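Local atomic coordinates of Aln2 (Streptomyces sp. CM020, PDB entry 6P7L), a protein that probably serves the biosynthesis of the polyketide antibiotic alnumycin, as a noncanonical SnoaL-like member of the NTF2-like superfamily whose precise role is uncertain. Residues 123-126 with 132-135; 38-43 with 114-119; 57-62 with 81-86; 46-51 with 155-160. All blocks are in the same frame, centred on the assembly; numbering follows the deposited sequence.

Contact 1: 123-126 with 132-135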
loop_
_atom_site.group_PDB
_atom_site.type_symbol
_atom_site.label_atom_id
_atom_site.label_comp_id
_atom_site.label_asym_id
_atom_site.label_seq_id
_atom_site.Cartn_x
_atom_site.Cartn_y
_atom_site.Cartn_z
ATOM N N THR A 123 -5.257 5.888 5.601
ATOM C CA THR A 123 -5.251 5.906 7.050
ATOM C C THR A 123 -3.941 6.521 7.507
ATOM O O THR A 123 -3.046 6.799 6.706
ATOM C CB THR A 123 -5.461 4.515 7.641
ATOM O OG1 THR A 123 -5.585 4.632 9.073
ATOM C CG2 THR A 123 -4.333 3.614 7.295
ATOM N N VAL A 124 -3.880 6.797 8.797
ATOM C CA VAL A 124 -2.693 7.348 9.440
ATOM C C VAL A 124 -2.351 6.445 10.611
ATOM O O VAL A 124 -3.214 6.157 11.459
ATOM C CB VAL A 124 -2.913 8.796 9.899
ATOM C CG1 VAL A 124 -1.692 9.312 10.606
ATOM C CG2 VAL A 124 -3.221 9.651 8.688
ATOM N N THR A 125 -1.095 5.995 10.646
ATOM C CA THR A 125 -0.553 5.379 11.847
ATOM C C THR A 125 0.172 6.454 12.646
ATOM O O THR A 125 0.776 7.369 12.082
ATOM C CB THR A 125 0.395 4.214 11.542
ATOM O OG1 THR A 125 1.460 4.641 10.711
ATOM C CG2 THR A 125 -0.344 3.046 10.822
ATOM N N VAL A 126 0.129 6.330 13.968
ATOM C CA VAL A 126 0.819 7.273 14.844
ATOM C C VAL A 126 1.698 6.493 15.810
ATOM O O VAL A 126 1.187 5.789 16.686
ATOM C CB VAL A 126 -0.154 8.170 15.610
ATOM C CG1 VAL A 126 0.625 9.245 16.336
ATOM C CG2 VAL A 126 -1.188 8.783 14.645
ATOM N N ALA A 132 4.210 2.670 20.997
ATOM C CA ALA A 132 2.795 2.500 20.724
ATOM C C ALA A 132 2.532 2.875 19.279
ATOM O O ALA A 132 3.213 3.752 18.719
ATOM C CB ALA A 132 1.943 3.369 21.644
ATOM N N VAL A 133 1.619 2.143 18.648
ATOM C CA VAL A 133 1.148 2.429 17.298
ATOM C C VAL A 133 -0.370 2.547 17.344
ATOM O O VAL A 133 -1.049 1.572 17.677
ATOM C CB VAL A 133 1.567 1.339 16.299
ATOM C CG1 VAL A 133 1.062 1.730 14.877
ATOM C CG2 VAL A 133 3.082 1.177 16.338
ATOM N N LEU A 134 -0.898 3.731 17.038
ATOM C CA LEU A 134 -2.335 3.966 16.870
ATOM C C LEU A 134 -2.668 3.931 15.387
ATOM O O LEU A 134 -1.841 4.329 14.566
ATOM C CB LEU A 134 -2.753 5.318 17.452
ATOM C CG LEU A 134 -2.379 5.639 18.895
ATOM C CD1 LEU A 134 -2.764 7.048 19.276
ATOM C CD2 LEU A 134 -3.050 4.629 19.816
ATOM N N VAL A 135 -3.827 3.381 15.034
ATOM C CA VAL A 135 -4.332 3.437 13.660
ATOM C C VAL A 135 -5.582 4.303 13.636
ATOM O O VAL A 135 -6.574 3.993 14.312
ATOM C CB VAL A 135 -4.607 2.042 13.094
ATOM C CG1 VAL A 135 -5.129 2.134 11.677
ATOM C CG2 VAL A 135 -3.371 1.179 13.168
#
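Thr123 holds its OG1 opposite the backbone N (chi1 -174°), and Val135 turns CG1 the same way about its own CA-CB bond (chi1 180°); these two torsions swing the hydroxyl and the methyl into touch, OG1 lying 3.6 Å from CG1. The pair belongs to a beta hairpin, strand 116-127 turning back into strand 133-148, two adjacent strands of the curved sheet of this NTF2-like fold. The strands run antiparallel. Val126 and Leu134 form the hydrogen-bonded pair: Val126 N donates a hydrogen bond to Leu134 O at 2.9 Å, and Leu134 N donates one back to Val126 O at 3.0 Å, the second bond the straighter at 170°. Their side chains share a face of the sheet, with CB of Val126 4.3 Å from CB of Leu134. Thr125 and Val135, the non-hydrogen-bonded pair, turn to the other face, where their CG2 methyls approach loosely. Beta-branched valine and threonine suit such extended backbone, and threonine also brings a hydroxyl. OG1 of Thr123 is bound to the carbonyl of Glu136, farther along the partner strand, while OG1 of Thr125 is bound to the indole NE1 of Trp102 on strand 98-110. On the face of Thr125 and Val135 other subunits pack: Thr138 of the second subunit meets Thr125, and Val133 of the third meets Val135. Between the paired strands, CA of Thr125 sends its hydrogen toward Leu134 O, a CA-H...O contact of 3.2 Å.

Contact 2: 38-43 with 114-119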
loop_
_atom_site.group_PDB
_atom_site.type_symbol
_atom_site.label_atom_id
_atom_site.label_comp_id
_atom_site.label_asym_id
_atom_site.label_seq_id
_atom_site.Cartn_x
_atom_site.Cartn_y
_atom_site.Cartn_z
ATOM N N VAL A 38 2.731 6.391 -12.823
ATOM C CA VAL A 38 3.978 6.554 -12.094
ATOM C C VAL A 38 4.083 7.975 -11.552
ATOM O O VAL A 38 4.471 8.182 -10.398
ATOM C CB VAL A 38 5.167 6.192 -12.992
ATOM C CG1 VAL A 38 6.498 6.587 -12.370
ATOM C CG2 VAL A 38 5.162 4.687 -13.281
ATOM N N GLU A 39 3.726 8.969 -12.374
ATOM C CA GLU A 39 3.800 10.368 -11.959
ATOM C C GLU A 39 2.929 10.631 -10.734
ATOM O O GLU A 39 3.330 11.370 -9.817
ATOM C CB GLU A 39 3.373 11.266 -13.107
ATOM C CG GLU A 39 3.642 12.728 -12.836
ATOM C CD GLU A 39 3.234 13.630 -13.959
ATOM O OE1 GLU A 39 2.488 13.191 -14.884
ATOM O OE2 GLU A 39 3.692 14.794 -13.915
ATOM N N VAL A 40 1.725 10.045 -10.718
ATOM C CA VAL A 40 0.812 10.178 -9.589
ATOM C C VAL A 40 1.391 9.528 -8.334
ATOM O O VAL A 40 1.348 10.114 -7.245
ATOM C CB VAL A 40 -0.570 9.593 -9.952
ATOM C CG1 VAL A 40 -1.470 9.478 -8.720
ATOM C CG2 VAL A 40 -1.254 10.440 -11.013
ATOM N N THR A 41 1.959 8.324 -8.454
ATOM C CA THR A 41 2.510 7.694 -7.251
ATOM C C THR A 41 3.624 8.539 -6.655
ATOM O O THR A 41 3.782 8.601 -5.426
ATOM C CB THR A 41 3.060 6.285 -7.500
ATOM O OG1 THR A 41 4.294 6.320 -8.248
ATOM C CG2 THR A 41 2.036 5.383 -8.198
ATOM N N GLN A 42 4.422 9.166 -7.509
ATOM C CA GLN A 42 5.562 9.953 -7.031
ATOM C C GLN A 42 5.085 11.267 -6.427
ATOM O O GLN A 42 5.649 11.743 -5.437
ATOM C CB GLN A 42 6.561 10.196 -8.167
ATOM C CG GLN A 42 7.149 8.897 -8.714
ATOM C CD GLN A 42 7.776 8.072 -7.612
ATOM O OE1 GLN A 42 8.842 8.414 -7.090
ATOM N NE2 GLN A 42 7.045 7.048 -7.167
ATOM N N PHE A 43 4.064 11.886 -7.030
ATOM C CA PHE A 43 3.478 13.086 -6.441
ATOM C C PHE A 43 3.005 12.825 -5.014
ATOM O O PHE A 43 3.313 13.581 -4.091
ATOM C CB PHE A 43 2.311 13.563 -7.299
ATOM C CG PHE A 43 1.559 14.725 -6.694
ATOM C CD1 PHE A 43 2.024 16.020 -6.805
ATOM C CD2 PHE A 43 0.366 14.494 -6.017
ATOM C CE1 PHE A 43 1.307 17.067 -6.256
ATOM C CE2 PHE A 43 -0.326 15.520 -5.453
ATOM C CZ PHE A 43 0.146 16.814 -5.571
ATOM N N GLY A 114 -6.249 16.862 -19.461
ATOM C CA GLY A 114 -5.146 16.631 -18.558
ATOM C C GLY A 114 -5.505 16.623 -17.087
ATOM O O GLY A 114 -4.653 16.287 -16.253
ATOM N N THR A 115 -6.730 16.973 -16.731
ATOM C CA THR A 115 -7.130 16.885 -15.336
ATOM C C THR A 115 -7.183 15.424 -14.902
ATOM O O THR A 115 -7.721 14.558 -15.610
ATOM C CB THR A 115 -8.494 17.538 -15.124
ATOM O OG1 THR A 115 -8.416 18.916 -15.514
ATOM C CG2 THR A 115 -8.871 17.433 -13.672
ATOM N N VAL A 116 -6.626 15.156 -13.731
ATOM C CA VAL A 116 -6.532 13.812 -13.178
ATOM C C VAL A 116 -7.437 13.674 -11.965
ATOM O O VAL A 116 -7.401 14.506 -11.053
ATOM C CB VAL A 116 -5.076 13.472 -12.802
ATOM C CG1 VAL A 116 -5.036 12.093 -12.220
ATOM C CG2 VAL A 116 -4.170 13.627 -14.008
ATOM N N SER A 117 -8.272 12.638 -11.954
ATOM C CA SER A 117 -9.145 12.340 -10.821
ATOM C C SER A 117 -8.653 11.049 -10.186
ATOM O O SER A 117 -8.428 10.061 -10.895
ATOM C CB SER A 117 -10.612 12.176 -11.266
ATOM O OG SER A 117 -11.143 13.379 -11.770
ATOM N N THR A 118 -8.502 11.049 -8.867
ATOM C CA THR A 118 -8.157 9.835 -8.147
ATOM C C THR A 118 -9.131 9.588 -6.995
ATOM O O THR A 118 -9.796 10.498 -6.482
ATOM C CB THR A 118 -6.716 9.870 -7.605
ATOM O OG1 THR A 118 -6.667 10.787 -6.504
ATOM C CG2 THR A 118 -5.690 10.263 -8.690
ATOM N N SER A 119 -9.224 8.322 -6.589
ATOM C CA SER A 119 -9.969 7.918 -5.401
ATOM C C SER A 119 -9.135 6.835 -4.748
ATOM O O SER A 119 -8.519 6.002 -5.435
ATOM C CB SER A 119 -11.387 7.415 -5.725
ATOM O OG SER A 119 -11.381 6.077 -6.229
#
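Val40 and Val116 meet by apolar contact alone, methyl CG2 of the helix residue lying 4.3 Å from CG1 of the strand residue. The other branch of Val40, placed opposite its backbone N (chi1 169°), serves a second neighbour: CG1 is 4.3 Å from CG2 of Thr118. Val116 and Thr118 lie on the same face of strand 116-127, and the two methyls of valine suit a place with a neighbour for each. In the NTF2-like fold the long N-terminal helix, here 34-52, packs across the curved sheet, and this buried patch belongs to that interface. Leu152 and Met106, from other strands, also pack on Val40.

Polar bonds do not cross between 38-43 and 114-119. Thr118 directs its methyl at Val40 while its OG1 bonds to Tyr44 OH. Within the helix, Thr41 OG1 donates to Val38 O at 2.8 Å, a carbonyl that also accepts the backbone N of Gln42. Gln42 NE2 donates to Thr41 OG1 at 3.0 Å, almost in the amide plane and nearly straight (170°). Both ends of that amide bond to the backbone of strand 98-110 in the second subunit: NE2 to Met106 O, and OE1 to Val108 N.

Contact 3: 57-62 with 81-86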
loop_
_atom_site.group_PDB
_atom_site.type_symbol
_atom_site.label_atom_id
_atom_site.label_comp_id
_atom_site.label_asym_id
_atom_site.label_seq_id
_atom_site.Cartn_x
_atom_site.Cartn_y
_atom_site.Cartn_z
ATOM N N GLY A 57 4.696 23.847 4.958
ATOM C CA GLY A 57 4.781 24.777 3.838
ATOM C C GLY A 57 4.990 24.057 2.517
ATOM O O GLY A 57 4.328 24.356 1.513
ATOM N N GLY A 58 5.888 23.068 2.507
ATOM C CA GLY A 58 6.106 22.293 1.300
ATOM C C GLY A 58 4.896 21.465 0.915
ATOM O O GLY A 58 4.619 21.280 -0.271
ATOM N N PHE A 59 4.184 20.912 1.908
ATOM C CA PHE A 59 2.930 20.216 1.633
ATOM C C PHE A 59 1.927 21.150 0.963
ATOM O O PHE A 59 1.341 20.825 -0.077
ATOM C CB PHE A 59 2.360 19.663 2.932
ATOM C CG PHE A 59 0.941 19.180 2.816
ATOM C CD1 PHE A 59 0.648 17.972 2.178
ATOM C CD2 PHE A 59 -0.097 19.939 3.318
ATOM C CE1 PHE A 59 -0.627 17.548 2.080
ATOM C CE2 PHE A 59 -1.392 19.501 3.208
ATOM C CZ PHE A 59 -1.670 18.319 2.593
ATOM N N ALA A 60 1.734 22.331 1.541
ATOM C CA ALA A 60 0.745 23.253 1.000
ATOM C C ALA A 60 1.158 23.776 -0.374
ATOM O O ALA A 60 0.303 24.092 -1.206
ATOM C CB ALA A 60 0.537 24.422 1.963
ATOM N N ALA A 61 2.452 23.882 -0.633
ATOM C CA ALA A 61 2.924 24.385 -1.923
ATOM C C ALA A 61 2.595 23.439 -3.065
ATOM O O ALA A 61 2.675 23.839 -4.241
ATOM C CB ALA A 61 4.440 24.621 -1.857
ATOM N N THR A 62 2.231 22.197 -2.752
ATOM C CA THR A 62 1.810 21.295 -3.809
ATOM C C THR A 62 0.397 21.596 -4.290
ATOM O O THR A 62 -0.020 21.043 -5.322
ATOM C CB THR A 62 1.858 19.817 -3.381
ATOM O OG1 THR A 62 0.852 19.531 -2.393
ATOM C CG2 THR A 62 3.247 19.401 -2.896
ATOM N N GLU A 81 -2.551 28.758 1.482
ATOM C CA GLU A 81 -2.230 29.306 2.805
ATOM C C GLU A 81 -3.174 28.753 3.874
ATOM O O GLU A 81 -2.738 28.401 4.985
ATOM C CB GLU A 81 -2.231 30.828 2.768
ATOM C CG GLU A 81 -1.067 31.365 1.898
ATOM C CD GLU A 81 -0.809 32.832 2.014
ATOM O OE1 GLU A 81 -1.555 33.506 2.738
ATOM O OE2 GLU A 81 0.165 33.311 1.366
ATOM N N ALA A 82 -4.472 28.691 3.573
ATOM C CA ALA A 82 -5.415 28.114 4.528
ATOM C C ALA A 82 -5.136 26.625 4.722
ATOM O O ALA A 82 -5.281 26.094 5.826
ATOM C CB ALA A 82 -6.861 28.322 4.052
ATOM N N ILE A 83 -4.754 25.936 3.651
ATOM C CA ILE A 83 -4.456 24.512 3.745
ATOM C C ILE A 83 -3.217 24.286 4.608
ATOM O O ILE A 83 -3.168 23.347 5.427
ATOM C CB ILE A 83 -4.296 23.942 2.323
ATOM C CG1 ILE A 83 -5.657 23.955 1.586
ATOM C CG2 ILE A 83 -3.767 22.526 2.332
ATOM C CD1 ILE A 83 -5.580 23.710 0.091
ATOM N N GLU A 84 -2.199 25.139 4.461
ATOM C CA GLU A 84 -1.033 25.006 5.332
ATOM C C GLU A 84 -1.426 25.194 6.795
ATOM O O GLU A 84 -1.026 24.414 7.676
ATOM C CB GLU A 84 0.073 26.009 4.965
ATOM C CG GLU A 84 1.303 25.793 5.814
ATOM C CD GLU A 84 2.382 26.880 5.664
ATOM O OE1 GLU A 84 2.633 27.309 4.513
ATOM O OE2 GLU A 84 2.992 27.267 6.694
ATOM N N ALA A 85 -2.180 26.258 7.085
ATOM C CA ALA A 85 -2.584 26.511 8.458
ATOM C C ALA A 85 -3.419 25.350 9.013
ATOM O O ALA A 85 -3.276 24.968 10.187
ATOM C CB ALA A 85 -3.373 27.822 8.523
ATOM N N GLY A 86 -4.328 24.804 8.205
ATOM C CA GLY A 86 -5.149 23.696 8.680
ATOM C C GLY A 86 -4.343 22.434 8.938
ATOM O O GLY A 86 -4.593 21.692 9.909
HETATM O O HOH W 1 3.937 27.032 1.773
#
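Ala60 and Glu84 touch CB to CB at 3.4 Å, and the small methyl of alanine lets the two helical backbones come close, with Ala60 CA 5.0 Å from Glu84 CA. From there the Glu84 side chain, its CG opposite the backbone N (chi1 -176°) and extended beyond, runs alongside Gly57 and brings OE1 to 3.4 Å from Gly57 CA. A water bridges the polar atoms of the same two residues, donating to Gly57 O at 2.7 Å and to Glu84 OE1 at 3.0 Å. Farther along, Ile83 lays its CG2 obliquely against the Phe59 ring, 3.9 Å from CE2, an apolar touch in which the side chains cross at about a right angle. The short helix 56-60 is thereby packed on helix 80-90, two of the helices that flank the curved sheet in this SnoaL-like, NTF2-type fold.

Outside this shell, Arg88 forms a salt bridge with Glu84 OE2, which would help hold the carboxylate with OE1 toward Gly57. Phe63 meets Phe59 edge-to-face, while Gln47, Met48 and Met51 of helix 34-52 also pack on that ring. Ala67 and Phe69 lie against Ile83. Further on, Thr62 OG1 donates to Phe59 O at 2.7 Å in the carbonyl plane, and Thr62 N bonds to the same oxygen.

Contact 4: 46-51 with 155-160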
loop_
_atom_site.group_PDB
_atom_site.type_symbol
_atom_site.label_atom_id
_atom_site.label_comp_id
_atom_site.label_asym_id
_atom_site.label_seq_id
_atom_site.Cartn_x
_atom_site.Cartn_y
_atom_site.Cartn_z
ATOM N N ARG A 46 5.842 12.071 -2.381
ATOM C CA ARG A 46 6.529 13.291 -1.959
ATOM C C ARG A 46 5.594 14.180 -1.151
ATOM O O ARG A 46 6.005 14.793 -0.150
ATOM C CB ARG A 46 7.077 14.008 -3.188
ATOM C CG ARG A 46 8.228 13.166 -3.880
ATOM C CD ARG A 46 9.003 13.855 -4.940
ATOM N NE ARG A 46 10.347 13.261 -5.023
ATOM C CZ ARG A 46 10.654 12.195 -5.756
ATOM N NH1 ARG A 46 9.727 11.600 -6.494
ATOM N NH2 ARG A 46 11.894 11.725 -5.771
ATOM N N GLN A 47 4.326 14.254 -1.544
ATOM C CA GLN A 47 3.400 15.113 -0.810
ATOM C C GLN A 47 3.242 14.645 0.637
ATOM O O GLN A 47 3.224 15.466 1.572
ATOM C CB GLN A 47 2.045 15.131 -1.501
ATOM C CG GLN A 47 1.072 16.195 -0.974
ATOM C CD GLN A 47 -0.296 16.057 -1.585
ATOM O OE1 GLN A 47 -0.924 14.985 -1.478
ATOM N NE2 GLN A 47 -0.766 17.110 -2.256
ATOM N N MET A 48 3.085 13.330 0.839
ATOM C CA MET A 48 2.869 12.825 2.195
ATOM C C MET A 48 4.186 12.821 2.979
ATOM O O MET A 48 4.180 13.044 4.203
ATOM C CB MET A 48 2.260 11.419 2.194
ATOM C CG MET A 48 0.794 11.337 1.798
ATOM S SD MET A 48 -0.277 12.413 2.806
ATOM C CE MET A 48 -0.332 13.725 1.682
ATOM N N HIS A 49 5.326 12.595 2.309
ATOM C CA HIS A 49 6.591 12.712 3.036
ATOM C C HIS A 49 6.717 14.093 3.655
ATOM O O HIS A 49 7.137 14.227 4.814
ATOM C CB HIS A 49 7.806 12.448 2.152
ATOM C CG HIS A 49 7.985 11.004 1.766
ATOM N ND1 HIS A 49 9.096 10.554 1.083
ATOM C CD2 HIS A 49 7.198 9.923 1.954
ATOM C CE1 HIS A 49 8.994 9.251 0.883
ATOM N NE2 HIS A 49 7.835 8.845 1.380
ATOM N N ARG A 50 6.324 15.124 2.905
ATOM C CA ARG A 50 6.438 16.487 3.409
ATOM C C ARG A 50 5.486 16.694 4.573
ATOM O O ARG A 50 5.866 17.244 5.616
ATOM C CB ARG A 50 6.147 17.499 2.303
ATOM C CG ARG A 50 7.123 17.506 1.134
ATOM C CD ARG A 50 6.764 18.575 0.133
ATOM N NE ARG A 50 7.590 18.537 -1.076
ATOM C CZ ARG A 50 7.553 19.449 -2.047
ATOM N NH1 ARG A 50 6.752 20.500 -1.946
ATOM N NH2 ARG A 50 8.313 19.304 -3.122
ATOM N N MET A 51 4.236 16.254 4.418
ATOM C CA MET A 51 3.276 16.489 5.484
ATOM C C MET A 51 3.666 15.745 6.746
ATOM O O MET A 51 3.669 16.316 7.848
ATOM C CB MET A 51 1.884 16.076 5.086
ATOM C CG MET A 51 0.940 16.746 6.088
ATOM S SD MET A 51 -0.710 16.839 5.531
ATOM C CE MET A 51 -1.005 15.101 5.329
ATOM N N ARG A 155 -5.528 20.161 -6.883
ATOM C CA ARG A 155 -6.579 21.167 -7.063
ATOM C C ARG A 155 -7.730 21.025 -6.081
ATOM O O ARG A 155 -8.267 22.031 -5.600
ATOM C CB ARG A 155 -7.124 21.120 -8.491
ATOM C CG ARG A 155 -8.246 22.120 -8.741
ATOM C CD ARG A 155 -8.614 22.195 -10.234
ATOM N NE ARG A 155 -9.743 21.327 -10.570
ATOM C CZ ARG A 155 -10.197 21.125 -11.802
ATOM N NH1 ARG A 155 -9.619 21.729 -12.828
ATOM N NH2 ARG A 155 -11.227 20.314 -12.007
ATOM N N SER A 156 -8.106 19.792 -5.757
ATOM C CA SER A 156 -9.244 19.492 -4.906
ATOM C C SER A 156 -8.875 18.275 -4.088
ATOM O O SER A 156 -8.203 17.381 -4.598
ATOM C CB SER A 156 -10.520 19.165 -5.778
ATOM O OG SER A 156 -11.548 18.535 -5.028
ATOM N N ARG A 157 -9.264 18.247 -2.817
ATOM C CA ARG A 157 -9.151 17.041 -2.005
ATOM C C ARG A 157 -10.429 16.969 -1.169
ATOM O O ARG A 157 -10.781 17.952 -0.503
ATOM C CB ARG A 157 -7.915 17.071 -1.107
ATOM C CG ARG A 157 -7.843 15.908 -0.133
ATOM C CD ARG A 157 -6.444 15.583 0.361
ATOM N NE ARG A 157 -5.644 15.137 -0.753
ATOM C CZ ARG A 157 -4.313 15.164 -0.823
ATOM N NH1 ARG A 157 -3.584 15.580 0.215
ATOM N NH2 ARG A 157 -3.724 14.769 -1.951
ATOM N N VAL A 158 -11.115 15.828 -1.199
ATOM C CA VAL A 158 -12.328 15.619 -0.391
ATOM C C VAL A 158 -12.138 14.339 0.414
ATOM O O VAL A 158 -11.929 13.270 -0.163
ATOM C CB VAL A 158 -13.585 15.512 -1.271
ATOM C CG1 VAL A 158 -14.839 15.229 -0.419
ATOM C CG2 VAL A 158 -13.780 16.780 -2.114
ATOM N N ILE A 159 -12.209 14.440 1.733
ATOM C CA ILE A 159 -11.980 13.315 2.637
ATOM C C ILE A 159 -13.315 12.905 3.248
ATOM O O ILE A 159 -14.009 13.743 3.834
ATOM C CB ILE A 159 -10.980 13.697 3.740
ATOM C CG1 ILE A 159 -9.613 13.996 3.105
ATOM C CG2 ILE A 159 -10.876 12.604 4.771
ATOM C CD1 ILE A 159 -8.676 14.724 4.013
ATOM N N GLU A 160 -13.689 11.632 3.102
ATOM C CA GLU A 160 -14.860 11.074 3.779
ATOM C C GLU A 160 -14.330 10.114 4.835
ATOM O O GLU A 160 -13.647 9.139 4.493
ATOM C CB GLU A 160 -15.795 10.358 2.795
ATOM C CG GLU A 160 -16.506 11.330 1.853
ATOM C CD GLU A 160 -17.507 10.654 0.948
ATOM O OE1 GLU A 160 -17.886 9.500 1.235
ATOM O OE2 GLU A 160 -17.922 11.281 -0.047
#
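Arg157 grips a single oxygen with two nitrogens: NH2 reaches Gln47 OE1 at 2.8 Å and NH1 reaches the same OE1 at 3.2 Å. The residues face one another across the interior of the NTF2-like cone, Gln47 from helix 34-52 and Arg157 from strand 151-161, with 12.8 Å between their CA atoms, a span that suits two long side chains. Gln47 stretches out with CG opposite its backbone N (chi1 -169°). OE1 lies in the guanidinium plane, at its edge, yet the amide stands almost perpendicular to that plane (88°). The two bonds therefore differ: NH2 arrives on a lone pair in the carbonyl plane, whereas NH1 approaches from above it and is the more bent.

Both ends of this buried pair have further partners. Gln47 NE2 bonds to Thr62 OG1 and Ser154 OG, which together with Arg157 hold the amide's rotation. Asp143 forms a salt bridge with Arg157 NE, so the guanidinium is held from that side too, while a bound glycerol, probably from crystallisation, bonds to NH1. Phe59 also packs on Arg157. Met48, whose flexible chain bends toward the arginine, sets its CE obliquely to the guanidinium, 4.0 Å from NH1.

How the contacts relate
Contacts 2 and 4 both use helix 34-52, one turn and then another against the curved sheet, and their centres lie 12 Å apart. Contact 3 joins contact 4 most closely, with centres 10 Å apart and a probable hydrogen bond of 2.8 Å between Gly58 O and Arg50 NH1. It also meets contact 2, where Phe43 CE1 is 4.0 Å from Thr62 CB. Contact 1 shares strand 116-127 with contact 2 but lies 25 Å from it, centre to centre, across the chain's middle. Bound glycerol, probably from crystallisation, lies about 3 Å from the Arg157 side chain, about 4 Å from that of Phe59 and about 5 Å from that of Val124, and may mark a pocket. Contacts 1, 2 and 4 also meet the second subunit.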